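PDB 4PF1: peptidase S15/CocE/NonD from Thaumarchaeota archaeon SCGC AB-539-E09, which is a serine aminopeptidase of the alpha/beta-hydrolase fold that probably removes residues from the N-terminal end of peptides. Local coordinates for residues V63-P68 with P88-T93; G159-G164 with Q296-G301; T166-T171 with S186-W191; V182-M187 with N354-F359. All coordinates share one frame; numbering follows the deposited sequence.

Interaction 1 of 4, residues V63-P68 with P88-T93; sequences VLTRTP and PQMNDT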
loop_
_atom_site.group_PDB
_atom_site.type_symbol
_atom_site.label_atom_id
_atom_site.label_comp_id
_atom_site.label_asym_id
_atom_site.label_seq_id
_atom_site.Cartn_x
_atom_site.Cartn_y
_atom_site.Cartn_z
ATOM N N VAL A 63 13.693 30.206 -21.443
ATOM C CA VAL A 63 13.096 30.196 -20.111
ATOM C C VAL A 63 14.239 29.880 -19.104
ATOM O O VAL A 63 14.825 28.797 -19.143
ATOM C CB VAL A 63 11.840 29.274 -20.002
ATOM C CG1 VAL A 63 12.154 27.818 -20.334
ATOM C CG2 VAL A 63 11.167 29.405 -18.642
ATOM N N LEU A 64 14.633 30.895 -18.311
ATOM C CA LEU A 64 15.779 30.840 -17.402
ATOM C C LEU A 64 15.384 30.594 -15.942
ATOM O O LEU A 64 14.465 31.224 -15.424
ATOM C CB LEU A 64 16.591 32.164 -17.514
ATOM C CG LEU A 64 17.749 32.400 -16.510
ATOM C CD1 LEU A 64 18.896 31.418 -16.729
ATOM C CD2 LEU A 64 18.260 33.821 -16.595
ATOM N N THR A 65 16.139 29.709 -15.270
ATOM C CA THR A 65 15.982 29.419 -13.849
ATOM C C THR A 65 17.375 29.423 -13.208
ATOM O O THR A 65 18.278 28.745 -13.692
ATOM C CB THR A 65 15.215 28.107 -13.630
ATOM O OG1 THR A 65 13.990 28.149 -14.371
ATOM C CG2 THR A 65 14.913 27.850 -12.152
ATOM N N ARG A 66 17.552 30.229 -12.154
ATOM C CA ARG A 66 18.829 30.369 -11.452
ATOM C C ARG A 66 18.695 29.694 -10.089
ATOM O O ARG A 66 17.830 30.071 -9.294
ATOM C CB ARG A 66 19.225 31.854 -11.356
ATOM C CG ARG A 66 19.194 32.554 -12.733
ATOM C CD ARG A 66 19.799 33.944 -12.738
ATOM N NE ARG A 66 21.228 33.911 -12.433
ATOM C CZ ARG A 66 21.751 34.303 -11.277
ATOM N NH1 ARG A 66 23.053 34.206 -11.067
ATOM N NH2 ARG A 66 20.972 34.793 -10.320
ATOM N N THR A 67 19.489 28.628 -9.861
ATOM C CA THR A 67 19.324 27.745 -8.708
ATOM C C THR A 67 20.581 27.517 -7.839
ATOM O O THR A 67 21.671 27.301 -8.372
ATOM C CB THR A 67 18.816 26.355 -9.222
ATOM O OG1 THR A 67 18.586 25.469 -8.126
ATOM C CG2 THR A 67 19.769 25.694 -10.236
ATOM N N PRO A 68 20.403 27.376 -6.498
ATOM C CA PRO A 68 21.522 26.935 -5.653
ATOM C C PRO A 68 21.440 25.408 -5.410
ATOM O O PRO A 68 22.064 24.904 -4.474
ATOM C CB PRO A 68 21.274 27.708 -4.361
ATOM C CG PRO A 68 19.740 27.752 -4.266
ATOM C CD PRO A 68 19.184 27.588 -5.680
ATOM N N PRO A 88 12.559 19.694 -14.907
ATOM C CA PRO A 88 11.582 19.631 -13.802
ATOM C C PRO A 88 10.157 19.770 -14.346
ATOM O O PRO A 88 9.968 20.362 -15.415
ATOM C CB PRO A 88 11.968 20.828 -12.918
ATOM C CG PRO A 88 13.384 21.155 -13.307
ATOM C CD PRO A 88 13.437 20.875 -14.771
ATOM N N GLN A 89 9.162 19.205 -13.637
ATOM C CA GLN A 89 7.749 19.243 -14.048
ATOM C C GLN A 89 7.260 20.678 -14.299
ATOM O O GLN A 89 6.376 20.880 -15.124
ATOM C CB GLN A 89 6.855 18.546 -13.006
ATOM C CG GLN A 89 6.967 17.025 -13.037
ATOM C CD GLN A 89 6.661 16.400 -11.700
ATOM O OE1 GLN A 89 7.440 16.500 -10.743
ATOM N NE2 GLN A 89 5.532 15.711 -11.615
ATOM N N MET A 90 7.875 21.669 -13.629
ATOM C CA MET A 90 7.575 23.093 -13.799
ATOM C C MET A 90 7.724 23.524 -15.267
ATOM O O MET A 90 6.937 24.339 -15.745
ATOM C CB MET A 90 8.504 23.931 -12.902
ATOM C CG MET A 90 8.267 25.438 -12.996
ATOM S SD MET A 90 9.433 26.405 -12.005
ATOM C CE MET A 90 10.958 26.072 -12.866
ATOM N N ASN A 91 8.712 22.948 -15.979
ATOM C CA ASN A 91 9.014 23.279 -17.374
ATOM C C ASN A 91 8.268 22.389 -18.398
ATOM O O ASN A 91 8.639 22.403 -19.574
ATOM C CB ASN A 91 10.525 23.185 -17.621
ATOM C CG ASN A 91 11.324 24.231 -16.902
ATOM O OD1 ASN A 91 11.801 24.017 -15.786
ATOM N ND2 ASN A 91 11.510 25.381 -17.537
ATOM N N ASP A 92 7.213 21.645 -17.976
ATOM C CA ASP A 92 6.486 20.751 -18.894
ATOM C C ASP A 92 5.874 21.504 -20.089
ATOM O O ASP A 92 6.078 21.089 -21.232
ATOM C CB ASP A 92 5.408 19.904 -18.167
ATOM C CG ASP A 92 4.402 20.642 -17.282
ATOM O OD1 ASP A 92 4.416 21.896 -17.269
ATOM O OD2 ASP A 92 3.648 19.963 -16.556
ATOM N N THR A 93 5.187 22.634 -19.836
ATOM C CA THR A 93 4.554 23.409 -20.909
ATOM C C THR A 93 5.600 24.118 -21.796
ATOM O O THR A 93 5.389 24.207 -23.006
ATOM C CB THR A 93 3.517 24.391 -20.351
ATOM O OG1 THR A 93 4.171 25.398 -19.580
ATOM C CG2 THR A 93 2.454 23.705 -19.522
HETATM O O HOH W 1 13.503 27.311 -16.888
#
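V63 and T65, on successive inward-facing positions of strand 60-67, meet N91 and M90 from the turn that leads into helix 92-96. Two van der Waals contacts make up the direct meeting. The amide nitrogen N91 ND2 lies against the methyl V63 CG1 at 3.8 Å, the two side chains crossing at a slant. T65 and M90 reach for each other end-on, with M90 CE 4.0 Å from T65 OG1. The methionine leaves its backbone with CG anti to N (chi1 -180°) and stays extended until chi3, where the bend swings the terminal methyl round to the threonine.

Hydrogen bonding across the contact runs through one bridging water. N91 ND2 donates to it at 2.8 Å, and the water donates in turn to T65 OG1 at 2.7 Å and, weakly, to the carbonyl V63 O at 3.0 Å. T65 OG1 is also bonded to the backbone O of I158, while N91 OD1 pairs with the hydroxyl of Y103, so both ends of the amide are engaged and its rotation is probably fixed. Within the turn, N91 N bonds to P88 O at 2.9 Å.

Backbone bonds tie 63-65 to strands 100-105 and 154-160 on either side. The arrangement is part of a beta-alpha-beta crossover, from strand 60-67 through helix 92-96 to the parallel strand 100-105 of the alpha/beta-hydrolase sheet.

Interaction 2 of 4, residues G159-G164 with Q296-G301; sequences GGSYEG and QEDIYG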
loop_
_atom_site.group_PDB
_atom_site.type_symbol
_atom_site.label_atom_id
_atom_site.label_comp_id
_atom_site.label_asym_id
_atom_site.label_seq_id
_atom_site.Cartn_x
_atom_site.Cartn_y
_atom_site.Cartn_z
ATOM N N GLY A 159 10.565 30.029 -11.673
ATOM C CA GLY A 159 11.122 29.247 -10.578
ATOM C C GLY A 159 10.387 29.420 -9.268
ATOM O O GLY A 159 9.692 30.418 -9.067
ATOM N N GLY A 160 10.552 28.444 -8.381
ATOM C CA GLY A 160 9.924 28.447 -7.066
ATOM C C GLY A 160 10.905 28.493 -5.912
ATOM O O GLY A 160 12.049 28.051 -6.050
ATOM N N SER A 161 10.445 29.014 -4.747
ATOM C CA SER A 161 11.223 29.124 -3.501
ATOM C C SER A 161 12.475 30.013 -3.706
ATOM O O SER A 161 12.319 31.193 -4.035
ATOM C CB SER A 161 11.598 27.736 -2.983
ATOM O OG SER A 161 11.894 27.758 -1.599
ATOM N N TYR A 162 13.703 29.450 -3.538
ATOM C CA TYR A 162 14.963 30.171 -3.776
ATOM C C TYR A 162 15.055 30.565 -5.254
ATOM O O TYR A 162 15.505 31.666 -5.571
ATOM C CB TYR A 162 16.168 29.300 -3.375
ATOM C CG TYR A 162 17.431 30.067 -3.032
ATOM C CD1 TYR A 162 18.152 30.741 -4.018
ATOM C CD2 TYR A 162 17.977 30.012 -1.753
ATOM C CE1 TYR A 162 19.346 31.399 -3.721
ATOM C CE2 TYR A 162 19.169 30.667 -1.445
ATOM C CZ TYR A 162 19.857 31.349 -2.435
ATOM O OH TYR A 162 21.040 31.984 -2.137
ATOM N N GLU A 163 14.581 29.678 -6.154
ATOM C CA GLU A 163 14.538 29.940 -7.596
ATOM C C GLU A 163 13.497 31.025 -7.907
ATOM O O GLU A 163 13.592 31.689 -8.933
ATOM C CB GLU A 163 14.243 28.653 -8.381
ATOM C CG GLU A 163 15.337 27.604 -8.242
ATOM C CD GLU A 163 15.031 26.237 -8.825
ATOM O OE1 GLU A 163 13.937 26.056 -9.404
ATOM O OE2 GLU A 163 15.895 25.341 -8.700
ATOM N N GLY A 164 12.533 31.200 -7.002
ATOM C CA GLY A 164 11.531 32.254 -7.080
ATOM C C GLY A 164 12.125 33.577 -6.648
ATOM O O GLY A 164 11.814 34.620 -7.225
ATOM N N GLN A 296 3.889 25.006 3.023
ATOM C CA GLN A 296 4.520 24.735 4.318
ATOM C C GLN A 296 5.916 25.396 4.464
ATOM O O GLN A 296 6.573 25.212 5.497
ATOM C CB GLN A 296 4.604 23.208 4.556
ATOM C CG GLN A 296 5.714 22.471 3.764
ATOM C CD GLN A 296 5.414 22.185 2.302
ATOM O OE1 GLN A 296 4.413 22.629 1.732
ATOM N NE2 GLN A 296 6.314 21.453 1.650
ATOM N N GLU A 297 6.357 26.180 3.457
ATOM C CA GLU A 297 7.675 26.807 3.515
ATOM C C GLU A 297 7.632 28.323 3.302
ATOM O O GLU A 297 8.298 29.047 4.045
ATOM C CB GLU A 297 8.632 26.150 2.510
ATOM C CG GLU A 297 9.055 24.746 2.926
ATOM C CD GLU A 297 10.193 24.106 2.154
ATOM O OE1 GLU A 297 10.455 22.903 2.385
ATOM O OE2 GLU A 297 10.840 24.804 1.341
ATOM N N ASP A 298 6.877 28.806 2.296
ATOM C CA ASP A 298 6.800 30.244 1.984
ATOM C C ASP A 298 5.342 30.688 1.782
ATOM O O ASP A 298 4.953 31.076 0.676
ATOM C CB ASP A 298 7.654 30.573 0.741
ATOM C CG ASP A 298 9.126 30.269 0.921
ATOM O OD1 ASP A 298 9.830 31.097 1.519
ATOM O OD2 ASP A 298 9.567 29.203 0.462
ATOM N N ILE A 299 4.541 30.640 2.867
ATOM C CA ILE A 299 3.109 30.979 2.855
ATOM C C ILE A 299 2.851 32.512 2.958
ATOM O O ILE A 299 1.724 32.961 2.723
ATOM C CB ILE A 299 2.381 30.197 3.995
ATOM C CG1 ILE A 299 0.895 29.948 3.660
ATOM C CG2 ILE A 299 2.582 30.844 5.380
ATOM C CD1 ILE A 299 0.340 28.661 4.200
ATOM N N TYR A 300 3.887 33.294 3.305
ATOM C CA TYR A 300 3.791 34.745 3.517
ATOM C C TYR A 300 4.104 35.552 2.244
ATOM O O TYR A 300 3.424 36.544 1.954
ATOM C CB TYR A 300 4.761 35.150 4.653
ATOM C CG TYR A 300 4.920 36.637 4.879
ATOM C CD1 TYR A 300 4.134 37.308 5.811
ATOM C CD2 TYR A 300 5.925 37.355 4.239
ATOM C CE1 TYR A 300 4.287 38.674 6.037
ATOM C CE2 TYR A 300 6.076 38.725 4.442
ATOM C CZ TYR A 300 5.260 39.380 5.350
ATOM O OH TYR A 300 5.432 40.719 5.588
ATOM N N GLY A 301 5.156 35.143 1.545
ATOM C CA GLY A 301 5.714 35.827 0.385
ATOM C C GLY A 301 4.809 36.294 -0.740
ATOM O O GLY A 301 4.751 37.495 -1.025
HETATM O O HOH W 2 11.254 27.309 0.830
#
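S161 and D298 face each other where the turn after strand 154-160 comes close to the loop following strand 287-292. The hydroxyl S161 OG stands anti to its backbone N (chi1 -158°), which carries it to within 3.4 Å of D298 OD2. The aspartate puts CG beside its own backbone N, and its carboxylate is turned roughly crosswise to the CA-CB bond, presenting OD2 to the serine. E297 comes with a nearly straight chain beyond CB, and its OE2 stops 4.3 Å from S161 OG.

A water joins all three side chains: it lies 2.6 Å from S161 OG and equally near E297 OE2 and D298 OD2. E297 OE1 is held by W453 NE1, and a glycerol, probably from the crystallisation liquor, bonds to both S161 OG and E297 OE2, which may mark a pocket.

The serine hydroxyl also has H328 as a polar partner. S161 itself has phi 61° and psi -118°, the strained backbone of a residue at a sharp strand-to-helix turn, set within G159-G160-S161-Y162-E163-G164. This is the nucleophile elbow of an alpha/beta hydrolase, and S161, H328 and D295 have the geometry of a probable catalytic triad.

Interaction 3 of 4, residues T166-T171 with S186-W191; sequences TTLMCT and SMVDGW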
loop_
_atom_site.group_PDB
_atom_site.type_symbol
_atom_site.label_atom_id
_atom_site.label_comp_id
_atom_site.label_asym_id
_atom_site.label_seq_id
_atom_site.Cartn_x
_atom_site.Cartn_y
_atom_site.Cartn_z
ATOM N N THR A 166 15.397 34.294 -6.935
ATOM C CA THR A 166 16.308 34.683 -8.022
ATOM C C THR A 166 15.512 35.247 -9.203
ATOM O O THR A 166 15.990 36.166 -9.857
ATOM C CB THR A 166 17.223 33.529 -8.449
ATOM O OG1 THR A 166 16.436 32.450 -8.939
ATOM C CG2 THR A 166 18.141 33.058 -7.327
ATOM N N THR A 167 14.274 34.730 -9.434
ATOM C CA THR A 167 13.358 35.208 -10.482
ATOM C C THR A 167 12.988 36.683 -10.207
ATOM O O THR A 167 12.983 37.497 -11.132
ATOM C CB THR A 167 12.112 34.289 -10.552
ATOM O OG1 THR A 167 12.501 33.001 -11.032
ATOM C CG2 THR A 167 11.004 34.851 -11.439
ATOM N N LEU A 168 12.705 37.021 -8.930
ATOM C CA LEU A 168 12.382 38.391 -8.521
ATOM C C LEU A 168 13.572 39.328 -8.740
ATOM O O LEU A 168 13.381 40.484 -9.127
ATOM C CB LEU A 168 11.954 38.440 -7.044
ATOM C CG LEU A 168 10.645 37.745 -6.672
ATOM C CD1 LEU A 168 10.507 37.645 -5.169
ATOM C CD2 LEU A 168 9.435 38.466 -7.273
ATOM N N MET A 169 14.804 38.820 -8.511
ATOM C CA MET A 169 16.033 39.602 -8.680
ATOM C C MET A 169 16.308 39.931 -10.165
ATOM O O MET A 169 17.033 40.883 -10.444
ATOM C CB MET A 169 17.231 38.878 -8.051
ATOM C CG MET A 169 17.262 38.966 -6.528
ATOM S SD MET A 169 17.608 40.643 -5.935
ATOM C CE MET A 169 17.626 40.374 -4.222
ATOM N N CYS A 170 15.685 39.180 -11.110
ATOM C CA CYS A 170 15.813 39.422 -12.558
ATOM C C CYS A 170 15.130 40.745 -12.951
ATOM O O CYS A 170 15.499 41.349 -13.961
ATOM C CB CYS A 170 15.237 38.255 -13.361
ATOM S SG CYS A 170 16.058 36.665 -13.070
ATOM N N THR A 171 14.125 41.174 -12.161
ATOM C CA THR A 171 13.312 42.368 -12.425
ATOM C C THR A 171 13.985 43.676 -11.943
ATOM O O THR A 171 13.468 44.756 -12.235
ATOM C CB THR A 171 11.906 42.213 -11.812
ATOM O OG1 THR A 171 11.977 42.343 -10.392
ATOM C CG2 THR A 171 11.241 40.905 -12.188
ATOM N N SER A 186 7.854 32.201 -3.725
ATOM C CA SER A 186 9.139 32.872 -3.530
ATOM C C SER A 186 9.501 33.144 -2.075
ATOM O O SER A 186 8.624 33.357 -1.232
ATOM C CB SER A 186 9.160 34.194 -4.291
ATOM O OG SER A 186 8.999 33.980 -5.684
ATOM N N MET A 187 10.821 33.178 -1.800
ATOM C CA MET A 187 11.374 33.573 -0.510
ATOM C C MET A 187 11.340 35.100 -0.484
ATOM O O MET A 187 12.008 35.736 -1.305
ATOM C CB MET A 187 12.813 33.034 -0.342
ATOM C CG MET A 187 12.905 31.512 -0.321
ATOM S SD MET A 187 14.612 30.887 -0.278
ATOM C CE MET A 187 15.092 31.375 1.337
ATOM N N VAL A 188 10.478 35.689 0.356
ATOM C CA VAL A 188 10.292 37.147 0.379
ATOM C C VAL A 188 10.761 37.731 1.713
ATOM O O VAL A 188 11.577 38.654 1.721
ATOM C CB VAL A 188 8.822 37.522 0.045
ATOM C CG1 VAL A 188 8.520 38.989 0.341
ATOM C CG2 VAL A 188 8.500 37.188 -1.407
ATOM N N ASP A 189 10.242 37.212 2.832
ATOM C CA ASP A 189 10.664 37.672 4.144
ATOM C C ASP A 189 10.873 36.472 5.054
ATOM O O ASP A 189 9.909 35.909 5.585
ATOM C CB ASP A 189 9.664 38.678 4.744
ATOM C CG ASP A 189 10.264 39.584 5.809
ATOM O OD1 ASP A 189 11.058 39.084 6.640
ATOM O OD2 ASP A 189 9.885 40.771 5.857
ATOM N N GLY A 190 12.142 36.099 5.218
ATOM C CA GLY A 190 12.566 34.958 6.020
ATOM C C GLY A 190 12.323 35.094 7.510
ATOM O O GLY A 190 12.392 34.102 8.235
ATOM N N TRP A 191 12.031 36.318 7.979
ATOM C CA TRP A 191 11.773 36.587 9.393
ATOM C C TRP A 191 10.276 36.747 9.660
ATOM O O TRP A 191 9.770 36.184 10.635
ATOM C CB TRP A 191 12.531 37.843 9.848
ATOM C CG TRP A 191 12.630 38.003 11.338
ATOM C CD1 TRP A 191 13.705 37.706 12.122
ATOM C CD2 TRP A 191 11.629 38.538 12.215
ATOM N NE1 TRP A 191 13.436 38.017 13.434
ATOM C CE2 TRP A 191 12.169 38.530 13.520
ATOM C CE3 TRP A 191 10.320 39.015 12.028
ATOM C CZ2 TRP A 191 11.454 38.998 14.628
ATOM C CZ3 TRP A 191 9.608 39.461 13.128
ATOM C CH2 TRP A 191 10.174 39.453 14.408
#
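L168 reaches from helix 162-169 with one methyl, CD1, and sets it against S186 and V188 in the loop that follows strand 178-184. The leucine has CG beside its backbone N (chi1 -66°) and an extended second torsion (chi2 169°), which directs CD1 at the loop. There it meets S186 CB at 3.8 Å and lies 4.0 Å from S186 OG, so the serine offers its methylene as well as its hydroxyl to the methyl.

S186 turns its side chain toward the helix; its OG probably also bonds to the carbonyl of G164, one turn earlier in the same helix. The helix is the one that follows the nucleophile elbow in the alpha/beta-hydrolase fold, and the loop starts where the next parallel strand of the sheet, 178-184, has ended.

V188 adds a more distant apolar touch, its CG2 4.3 Å from L168 CD1. M274 packs on L168 as well, and P183 flanks it from the strand. L168 O accepts twice from T171, from OG1 at 2.7 Å in the carbonyl plane and from the backbone N at 3.2 Å.

Interaction 4 of 4, residues V182-M187 with N354-F359; sequences VPFASM and NVMQPF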
loop_
_atom_site.group_PDB
_atom_site.type_symbol
_atom_site.label_atom_id
_atom_site.label_comp_id
_atom_site.label_asym_id
_atom_site.label_seq_id
_atom_site.Cartn_x
_atom_site.Cartn_y
_atom_site.Cartn_z
ATOM N N VAL A 182 7.715 34.545 -13.807
ATOM C CA VAL A 182 6.719 33.719 -13.123
ATOM C C VAL A 182 7.327 33.221 -11.779
ATOM O O VAL A 182 7.806 32.081 -11.695
ATOM C CB VAL A 182 6.163 32.548 -13.998
ATOM C CG1 VAL A 182 5.038 31.809 -13.276
ATOM C CG2 VAL A 182 5.679 33.044 -15.360
ATOM N N PRO A 183 7.349 34.070 -10.721
ATOM C CA PRO A 183 7.904 33.604 -9.441
ATOM C C PRO A 183 6.894 32.755 -8.643
ATOM O O PRO A 183 5.810 33.231 -8.295
ATOM C CB PRO A 183 8.275 34.905 -8.720
ATOM C CG PRO A 183 7.380 35.948 -9.305
ATOM C CD PRO A 183 6.855 35.462 -10.629
ATOM N N PHE A 184 7.241 31.476 -8.402
ATOM C CA PHE A 184 6.431 30.541 -7.609
ATOM C C PHE A 184 6.898 30.537 -6.168
ATOM O O PHE A 184 8.104 30.578 -5.924
ATOM C CB PHE A 184 6.541 29.103 -8.155
ATOM C CG PHE A 184 5.936 28.796 -9.501
ATOM C CD1 PHE A 184 6.665 28.996 -10.670
ATOM C CD2 PHE A 184 4.707 28.155 -9.597
ATOM C CE1 PHE A 184 6.140 28.633 -11.914
ATOM C CE2 PHE A 184 4.176 27.802 -10.843
ATOM C CZ PHE A 184 4.899 28.040 -11.992
ATOM N N ALA A 185 5.956 30.480 -5.210
ATOM C CA ALA A 185 6.219 30.349 -3.762
ATOM C C ALA A 185 7.591 30.941 -3.341
ATOM O O ALA A 185 8.389 30.258 -2.697
ATOM C CB ALA A 185 6.158 28.878 -3.383
ATOM N N SER A 186 7.854 32.201 -3.725
ATOM C CA SER A 186 9.139 32.872 -3.530
ATOM C C SER A 186 9.501 33.144 -2.075
ATOM O O SER A 186 8.624 33.357 -1.232
ATOM C CB SER A 186 9.160 34.194 -4.291
ATOM O OG SER A 186 8.999 33.980 -5.684
ATOM N N MET A 187 10.821 33.178 -1.800
ATOM C CA MET A 187 11.374 33.573 -0.510
ATOM C C MET A 187 11.340 35.100 -0.484
ATOM O O MET A 187 12.008 35.736 -1.305
ATOM C CB MET A 187 12.813 33.034 -0.342
ATOM C CG MET A 187 12.905 31.512 -0.321
ATOM S SD MET A 187 14.612 30.887 -0.278
ATOM C CE MET A 187 15.092 31.375 1.337
ATOM N N ASN A 354 -3.077 26.315 -19.082
ATOM C CA ASN A 354 -4.122 27.273 -19.457
ATOM C C ASN A 354 -3.855 28.730 -19.059
ATOM O O ASN A 354 -4.514 29.616 -19.603
ATOM C CB ASN A 354 -5.469 26.834 -18.887
ATOM C CG ASN A 354 -5.974 25.557 -19.495
ATOM O OD1 ASN A 354 -6.553 25.549 -20.583
ATOM N ND2 ASN A 354 -5.733 24.442 -18.823
ATOM N N VAL A 355 -2.945 28.987 -18.101
ATOM C CA VAL A 355 -2.686 30.356 -17.638
ATOM C C VAL A 355 -1.211 30.751 -17.856
ATOM O O VAL A 355 -0.957 31.768 -18.498
ATOM C CB VAL A 355 -3.114 30.568 -16.151
ATOM C CG1 VAL A 355 -2.906 32.020 -15.715
ATOM C CG2 VAL A 355 -4.562 30.137 -15.917
ATOM N N MET A 356 -0.250 29.961 -17.313
ATOM C CA MET A 356 1.183 30.280 -17.391
ATOM C C MET A 356 1.731 30.237 -18.829
ATOM O O MET A 356 2.418 31.176 -19.230
ATOM C CB MET A 356 2.017 29.365 -16.477
ATOM C CG MET A 356 3.452 29.860 -16.286
ATOM S SD MET A 356 4.578 28.654 -15.543
ATOM C CE MET A 356 4.646 27.429 -16.829
ATOM N N GLN A 357 1.462 29.155 -19.587
ATOM C CA GLN A 357 1.966 29.047 -20.960
ATOM C C GLN A 357 1.371 30.157 -21.881
ATOM O O GLN A 357 2.165 30.831 -22.536
ATOM C CB GLN A 357 1.753 27.640 -21.549
ATOM C CG GLN A 357 2.639 27.330 -22.776
ATOM C CD GLN A 357 4.127 27.571 -22.555
ATOM O OE1 GLN A 357 4.703 27.242 -21.508
ATOM N NE2 GLN A 357 4.786 28.128 -23.559
ATOM N N PRO A 358 0.038 30.462 -21.875
ATOM C CA PRO A 358 -0.456 31.568 -22.723
ATOM C C PRO A 358 0.109 32.930 -22.295
ATOM O O PRO A 358 0.328 33.785 -23.151
ATOM C CB PRO A 358 -1.978 31.503 -22.546
ATOM C CG PRO A 358 -2.249 30.114 -22.078
ATOM C CD PRO A 358 -1.085 29.786 -21.196
ATOM N N PHE A 359 0.384 33.113 -20.981
ATOM C CA PHE A 359 1.022 34.325 -20.445
ATOM C C PHE A 359 2.408 34.492 -21.087
ATOM O O PHE A 359 2.698 35.542 -21.659
ATOM C CB PHE A 359 1.133 34.242 -18.901
ATOM C CG PHE A 359 1.997 35.293 -18.236
ATOM C CD1 PHE A 359 1.497 36.565 -17.971
ATOM C CD2 PHE A 359 3.296 34.999 -17.834
ATOM C CE1 PHE A 359 2.289 37.528 -17.334
ATOM C CE2 PHE A 359 4.088 35.965 -17.203
ATOM C CZ PHE A 359 3.580 37.222 -16.960
#
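V182, on strand 178-184, and M356, on helix 347-365, share most of the buried surface of this contact. The packing is densest round the sulfur. M356 SD sits 3.6 Å from F184 CZ, at the edge of the ring and 78° off its normal, a Met-aromatic contact in which the two side chains cross at about a right angle. The same sulfur lies 3.9 Å from V182 CG1, so the methionine fills the angle between valine and phenylalanine. With CG anti to its backbone N (chi1 -167°), its chain runs out from the helix and bends only at chi3.

The axes of 182-184 and 354-359 run roughly antiparallel, at 146°, and come within 11.5 Å. Here helix 347-365, which follows strand 319-324 in the chain, is laid on the central sheet of the alpha/beta-hydrolase fold, and large side chains bridge the separation. With an alanine in place of V182 both methyls would be gone, and a gap would probably open beside M356 SD and the F359 ring.

The F359 side is looser. V182 CG2 approaches F359 CE2 at 3.8 Å, obliquely to the ring, as the two side chains pass alongside, pointing opposite ways. Beyond this contact, L288 packs on the F359 ring and Y363 meets it edge-to-face. On the far flank of the helix, away from the strand, N354 and P358 are partly exposed.

In the fold
The four contacts lie on or beside one mixed sheet. Strands 60-67, 154-160 and 178-184 are parallel neighbours in it, and they bring interactions 1, 2 and 4 together. Interaction 2 lies about 4 Å from the centre of the chain. Interaction 3 is about 8 Å from interaction 2, centre to centre, and shares helix 162-169; interaction 4 is about 12 Å from interaction 2. Interaction 1 closes first along the chain, and interaction 3 falls between the two halves of interaction 2, whose segments alternate with those of interaction 4. T67 to E163 and T93 to Q357 probably bond between contacts. The probable catalytic serine stands on a turn braced by neighbouring strands, a helix and loops.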